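Long-range contacts in putative modulator of DNA gyrase (Bacteroides thetaiotaomicron, PDB 1VPB), which probably acts as a metallopeptidase of the PmbA/TldD (peptidase U62) family, although its precise substrate and role are not established: residues S43-T47 against G167-D171; L128-F133 against K186-Y190. All coordinates share one frame; numbering follows the deposited sequence.

Interaction 1. Residues S43-T47 against G167-D171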
loop_
_atom_site.group_PDB
_atom_site.type_symbol
_atom_site.label_atom_id
_atom_site.label_comp_id
_atom_site.label_asym_id
_atom_site.label_seq_id
_atom_site.Cartn_x
_atom_site.Cartn_y
_atom_site.Cartn_z
ATOM N N SER A 43 0.924 12.276 -17.537
ATOM C CA SER A 43 2.341 12.038 -17.434
ATOM C C SER A 43 2.866 12.662 -16.172
ATOM O O SER A 43 2.245 13.543 -15.549
ATOM C CB SER A 43 3.099 12.583 -18.601
ATOM O OG SER A 43 3.090 13.960 -18.577
ATOM N N SER A 44 4.005 12.176 -15.775
ATOM C CA SER A 44 4.590 12.713 -14.545
ATOM C C SER A 44 6.090 12.448 -14.597
ATOM O O SER A 44 6.597 11.613 -15.385
ATOM C CB SER A 44 3.967 12.026 -13.346
ATOM O OG SER A 44 4.249 10.634 -13.428
ATOM N N SER A 45 6.800 13.145 -13.717
ATOM C CA SER A 45 8.183 12.771 -13.464
ATOM C C SER A 45 8.489 13.135 -12.029
ATOM O O SER A 45 7.749 13.905 -11.419
ATOM C CB SER A 45 9.140 13.374 -14.466
ATOM O OG SER A 45 9.469 14.717 -14.186
ATOM N N ASN A 46 9.499 12.492 -11.455
ATOM C CA ASN A 46 9.817 12.684 -10.056
ATOM C C ASN A 46 11.263 12.406 -9.736
ATOM O O ASN A 46 11.880 11.522 -10.340
ATOM C CB ASN A 46 9.025 11.758 -9.164
ATOM C CG ASN A 46 7.544 11.792 -9.426
ATOM O OD1 ASN A 46 7.022 11.048 -10.278
ATOM N ND2 ASN A 46 6.845 12.647 -8.681
ATOM N N THR A 47 11.758 13.069 -8.675
ATOM C CA THR A 47 13.032 12.759 -8.055
ATOM C C THR A 47 12.865 12.545 -6.564
ATOM O O THR A 47 12.167 13.334 -5.888
ATOM C CB THR A 47 14.003 13.937 -8.280
ATOM O OG1 THR A 47 14.314 14.024 -9.679
ATOM C CG2 THR A 47 15.307 13.756 -7.584
ATOM N N GLY A 167 11.923 15.173 -1.967
ATOM C CA GLY A 167 11.111 14.676 -3.063
ATOM C C GLY A 167 10.614 15.820 -3.945
ATOM O O GLY A 167 10.337 16.894 -3.462
ATOM N N ASP A 168 10.466 15.571 -5.236
ATOM C CA ASP A 168 9.708 16.469 -6.059
ATOM C C ASP A 168 8.963 15.720 -7.151
ATOM O O ASP A 168 9.130 14.512 -7.342
ATOM C CB ASP A 168 10.562 17.612 -6.622
ATOM C CG ASP A 168 11.567 17.181 -7.708
ATOM O OD1 ASP A 168 11.240 16.245 -8.512
ATOM O OD2 ASP A 168 12.663 17.789 -7.787
ATOM N N GLY A 169 8.100 16.434 -7.833
ATOM C CA GLY A 169 7.423 15.899 -9.016
ATOM C C GLY A 169 6.706 16.914 -9.846
ATOM O O GLY A 169 6.461 18.057 -9.400
ATOM N N GLU A 170 6.379 16.525 -11.064
ATOM C CA GLU A 170 5.507 17.287 -11.921
ATOM C C GLU A 170 4.449 16.317 -12.445
ATOM O O GLU A 170 4.756 15.148 -12.668
ATOM C CB GLU A 170 6.266 17.945 -13.065
ATOM C CG GLU A 170 7.042 16.977 -13.909
ATOM C CD GLU A 170 7.806 17.569 -15.093
ATOM O OE1 GLU A 170 7.604 18.717 -15.474
ATOM O OE2 GLU A 170 8.590 16.797 -15.674
ATOM N N ASP A 171 3.256 16.819 -12.660
ATOM C CA ASP A 171 2.096 16.015 -13.076
ATOM C C ASP A 171 1.349 16.793 -14.111
ATOM O O ASP A 171 1.116 17.996 -13.957
ATOM C CB ASP A 171 1.218 15.708 -11.897
ATOM C CG ASP A 171 1.859 14.771 -10.945
ATOM O OD1 ASP A 171 1.790 13.557 -11.208
ATOM O OD2 ASP A 171 2.371 15.148 -9.903
HETATM O O HOH W 1 0.040 12.905 -13.700
HETATM O O HOH W 2 4.377 13.490 -9.018
HETATM O O HOH W 3 12.780 15.909 -10.682
#

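Interaction 2. Residues L128-F133 against K186-Y190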
loop_
_atom_site.group_PDB
_atom_site.type_symbol
_atom_site.label_atom_id
_atom_site.label_comp_id
_atom_site.label_asym_id
_atom_site.label_seq_id
_atom_site.Cartn_x
_atom_site.Cartn_y
_atom_site.Cartn_z
ATOM N N LEU A 128 -0.392 26.496 -10.569
ATOM C CA LEU A 128 -0.023 25.382 -9.702
ATOM C C LEU A 128 1.250 24.686 -10.168
ATOM O O LEU A 128 1.694 23.696 -9.539
ATOM C CB LEU A 128 -1.161 24.361 -9.663
ATOM C CG LEU A 128 -2.533 24.940 -9.276
ATOM C CD1 LEU A 128 -3.609 23.891 -9.508
ATOM C CD2 LEU A 128 -2.539 25.387 -7.908
ATOM N N TYR A 129 1.847 25.199 -11.243
ATOM C CA TYR A 129 3.045 24.647 -11.826
ATOM C C TYR A 129 4.203 25.662 -11.763
ATOM O O TYR A 129 4.113 26.729 -12.367
ATOM C CB TYR A 129 2.821 24.240 -13.294
ATOM C CG TYR A 129 3.984 23.481 -13.911
ATOM C CD1 TYR A 129 5.138 24.126 -14.343
ATOM C CD2 TYR A 129 3.967 22.083 -14.026
ATOM C CE1 TYR A 129 6.200 23.423 -14.858
ATOM C CE2 TYR A 129 5.054 21.381 -14.531
ATOM C CZ TYR A 129 6.164 22.045 -14.962
ATOM O OH TYR A 129 7.274 21.342 -15.483
ATOM N N ASP A 130 5.274 25.276 -11.083
ATOM C CA ASP A 130 6.516 26.083 -10.974
ATOM C C ASP A 130 7.324 25.949 -12.254
ATOM O O ASP A 130 7.941 24.930 -12.560
ATOM C CB ASP A 130 7.262 25.585 -9.752
ATOM C CG ASP A 130 8.551 26.297 -9.513
ATOM O OD1 ASP A 130 8.803 27.308 -10.234
ATOM O OD2 ASP A 130 9.334 25.911 -8.623
ATOM N N ALA A 131 7.370 27.029 -13.036
ATOM C CA ALA A 131 8.069 26.990 -14.308
ATOM C C ALA A 131 9.581 26.705 -14.193
ATOM O O ALA A 131 10.200 26.272 -15.166
ATOM C CB ALA A 131 7.885 28.332 -14.971
ATOM N N LYS A 132 10.138 26.981 -13.030
ATOM C CA LYS A 132 11.540 26.649 -12.717
ATOM C C LYS A 132 11.842 25.145 -12.621
ATOM O O LYS A 132 13.002 24.728 -12.647
ATOM C CB LYS A 132 11.964 27.340 -11.457
ATOM C CG LYS A 132 11.837 28.883 -11.542
ATOM C CD LYS A 132 12.278 29.646 -10.273
ATOM C CE LYS A 132 12.189 31.195 -10.431
ATOM N NZ LYS A 132 11.772 31.963 -9.153
ATOM N N PHE A 133 10.816 24.319 -12.534
ATOM C CA PHE A 133 11.023 22.908 -12.261
ATOM C C PHE A 133 12.113 22.289 -13.149
ATOM O O PHE A 133 13.017 21.666 -12.643
ATOM C CB PHE A 133 9.703 22.154 -12.421
ATOM C CG PHE A 133 9.803 20.682 -12.105
ATOM C CD1 PHE A 133 9.645 20.249 -10.800
ATOM C CD2 PHE A 133 10.026 19.756 -13.088
ATOM C CE1 PHE A 133 9.741 18.887 -10.492
ATOM C CE2 PHE A 133 10.157 18.377 -12.782
ATOM C CZ PHE A 133 9.997 17.976 -11.470
ATOM N N LYS A 186 -1.839 20.948 -14.899
ATOM C CA LYS A 186 -0.400 20.716 -14.686
ATOM C C LYS A 186 -0.082 21.283 -13.313
ATOM O O LYS A 186 -0.672 22.265 -12.898
ATOM C CB LYS A 186 0.519 21.373 -15.746
ATOM C CG LYS A 186 0.335 22.863 -15.862
ATOM C CD LYS A 186 1.216 23.456 -16.975
ATOM C CE LYS A 186 0.869 24.912 -17.203
ATOM N NZ LYS A 186 2.009 25.534 -17.899
ATOM N N SER A 187 0.787 20.587 -12.592
ATOM C CA SER A 187 1.239 21.036 -11.298
ATOM C C SER A 187 2.597 20.459 -10.935
ATOM O O SER A 187 3.058 19.439 -11.500
ATOM C CB SER A 187 0.231 20.706 -10.223
ATOM O OG SER A 187 0.065 19.295 -10.112
ATOM N N THR A 188 3.233 21.117 -9.949
ATOM C CA THR A 188 4.490 20.658 -9.371
ATOM C C THR A 188 4.354 20.536 -7.876
ATOM O O THR A 188 3.375 21.051 -7.254
ATOM C CB THR A 188 5.672 21.626 -9.714
ATOM O OG1 THR A 188 5.227 22.981 -9.405
ATOM C CG2 THR A 188 5.985 21.591 -11.154
ATOM N N TRP A 189 5.288 19.808 -7.288
ATOM C CA TRP A 189 5.418 19.734 -5.840
ATOM C C TRP A 189 6.851 19.468 -5.452
ATOM O O TRP A 189 7.614 18.844 -6.178
ATOM C CB TRP A 189 4.483 18.691 -5.194
ATOM C CG TRP A 189 4.777 17.304 -5.598
ATOM C CD1 TRP A 189 4.289 16.648 -6.699
ATOM C CD2 TRP A 189 5.692 16.387 -4.952
ATOM N NE1 TRP A 189 4.833 15.388 -6.757
ATOM C CE2 TRP A 189 5.657 15.178 -5.682
ATOM C CE3 TRP A 189 6.484 16.444 -3.812
ATOM C CZ2 TRP A 189 6.451 14.063 -5.329
ATOM C CZ3 TRP A 189 7.249 15.326 -3.450
ATOM C CH2 TRP A 189 7.212 14.154 -4.209
ATOM N N TYR A 190 7.184 19.920 -4.245
ATOM C CA TYR A 190 8.470 19.712 -3.649
ATOM C C TYR A 190 8.278 19.443 -2.165
ATOM O O TYR A 190 7.361 19.998 -1.548
ATOM C CB TYR A 190 9.322 20.983 -3.749
ATOM C CG TYR A 190 9.470 21.552 -5.146
ATOM C CD1 TYR A 190 8.522 22.430 -5.660
ATOM C CD2 TYR A 190 10.558 21.229 -5.950
ATOM C CE1 TYR A 190 8.652 22.948 -6.953
ATOM C CE2 TYR A 190 10.695 21.754 -7.227
ATOM C CZ TYR A 190 9.750 22.609 -7.720
ATOM O OH TYR A 190 9.882 23.183 -8.982
HETATM O O HOH W 4 -1.725 25.114 -12.925
#

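Interaction 1. Residues S43-T47 against G167-D171
Ser45 and Glu170 form a hydrogen-bonded antiparallel pair between strands 36-52 and 159-177, adjacent in the six-stranded antiparallel sheet. Each backbone N donates to the other's O, and Thr47 pairs likewise with Asp168. On the face that carries Ser45, Thr47, Asp168 and Glu170, a second link forms: Ser45 OG donates to Glu170 OE2 over 2.7 Å, meeting the carboxylate on its anti side. With CG between its backbone N and carbonyl carbon (chi1 56°), the glutamate leans over the neighbouring strand, while Tyr129 takes its other oxygen, OE1.

Asn46 lies on the opposite face, with Ser44 and Asp171. Asn46 CB rests 3.3 Å from Asp168 O, and CG turns back over Gly169. Asn46 ND2 then gives one hydrogen to Asp168 O at 3.2 Å, nearly in the amide plane, and the other to a water that donates in turn to Asp171 OD2. Asp168 O also accepts from Thr47 N, the two donors arriving from opposite faces of its carbonyl plane. Gly169 suits its place because a side chain there would run into Asn46 ND2, which sits 3.3 Å from Gly169 CA. Beside Thr47, Asp168 OD1 shares a water with Thr47 OG1, while OD2 turns to Lys141 and Tyr166.

Hydroxyl, amide and carboxylate side chains thus add hydrogen bonds to those of the backbone, joining the strands through polar and water-mediated links on both faces.

Interaction 2. Residues L128-F133 against K186-Y190
The loop leading into helix 138-150 lies against strand 181-198 of the antiparallel sheet, where Leu128 O accepts from Thr188 N at 3.0 Å. Two residues further along the loop the roles change: Asp130 N donates to Thr188 OG1 over 2.8 Å, in a fairly straight bond (167°). The threonine serves both its neighbours because chi1 of 49° sets OG1 between its own N and carbonyl carbon, facing Asp130, and leaves the methyl to Tyr129. Thr188 CG2 stands over one face of the Tyr129 ring, 3.6 Å from the centroid, as a CH-pi contact, while Thr188 OG1 is also hydrogen-bonded to Leu215 O.

Asp130 begins both a type I beta turn, closed by Phe133 N on Asp130 O, and an Asx turn in which OD1 accepts from Lys132 N, reached from above the carboxylate plane. The acid suits this place since OD2 remains for Met217 N and, weakly, for Tyr190 OH. Tyr190 OH also lies at the edge of the Phe133 ring, near its plane, 3.5 Å from Phe133 CD1.

Tyr129 also uses the aliphatic part of Lys186, whose CG packs 3.8 Å from Tyr129 CB, and carries its own hydroxyl to Glu170. Replacing Tyr129 by an alanine removes ring and hydroxyl, which would probably leave the Thr188 methyl without its aromatic cover and Glu170 OE1 without this partner. At the start of the loop, a water bridges Leu128 N and Lys186 O.

How the interactions relate
Strands 159-177 and 181-198 follow each other in the chain and lie side by side, so interactions 1 and 2, with centres about 9 Å apart, share one sheet. Asp171 N and Ser187 O, 2.9 Å apart, probably form one of the backbone bonds joining them. The loop 128-133 covers the face bearing Ser45, Asp168 and Glu170: Phe133 CE2 packs 3.4 Å from Glu170 CD, and Tyr129 OH lies 2.6 Å from Glu170 OE1, probably hydrogen-bonded. Glu170 therefore connects the two, OE2 held by Ser45 within interaction 1 and OE1 reached by Tyr129 from the loop of interaction 2. No catalytic or metal site is identified at either contact; an ethanediol about 4 Å from the Leu128 side chain probably comes from the crystallisation liquor.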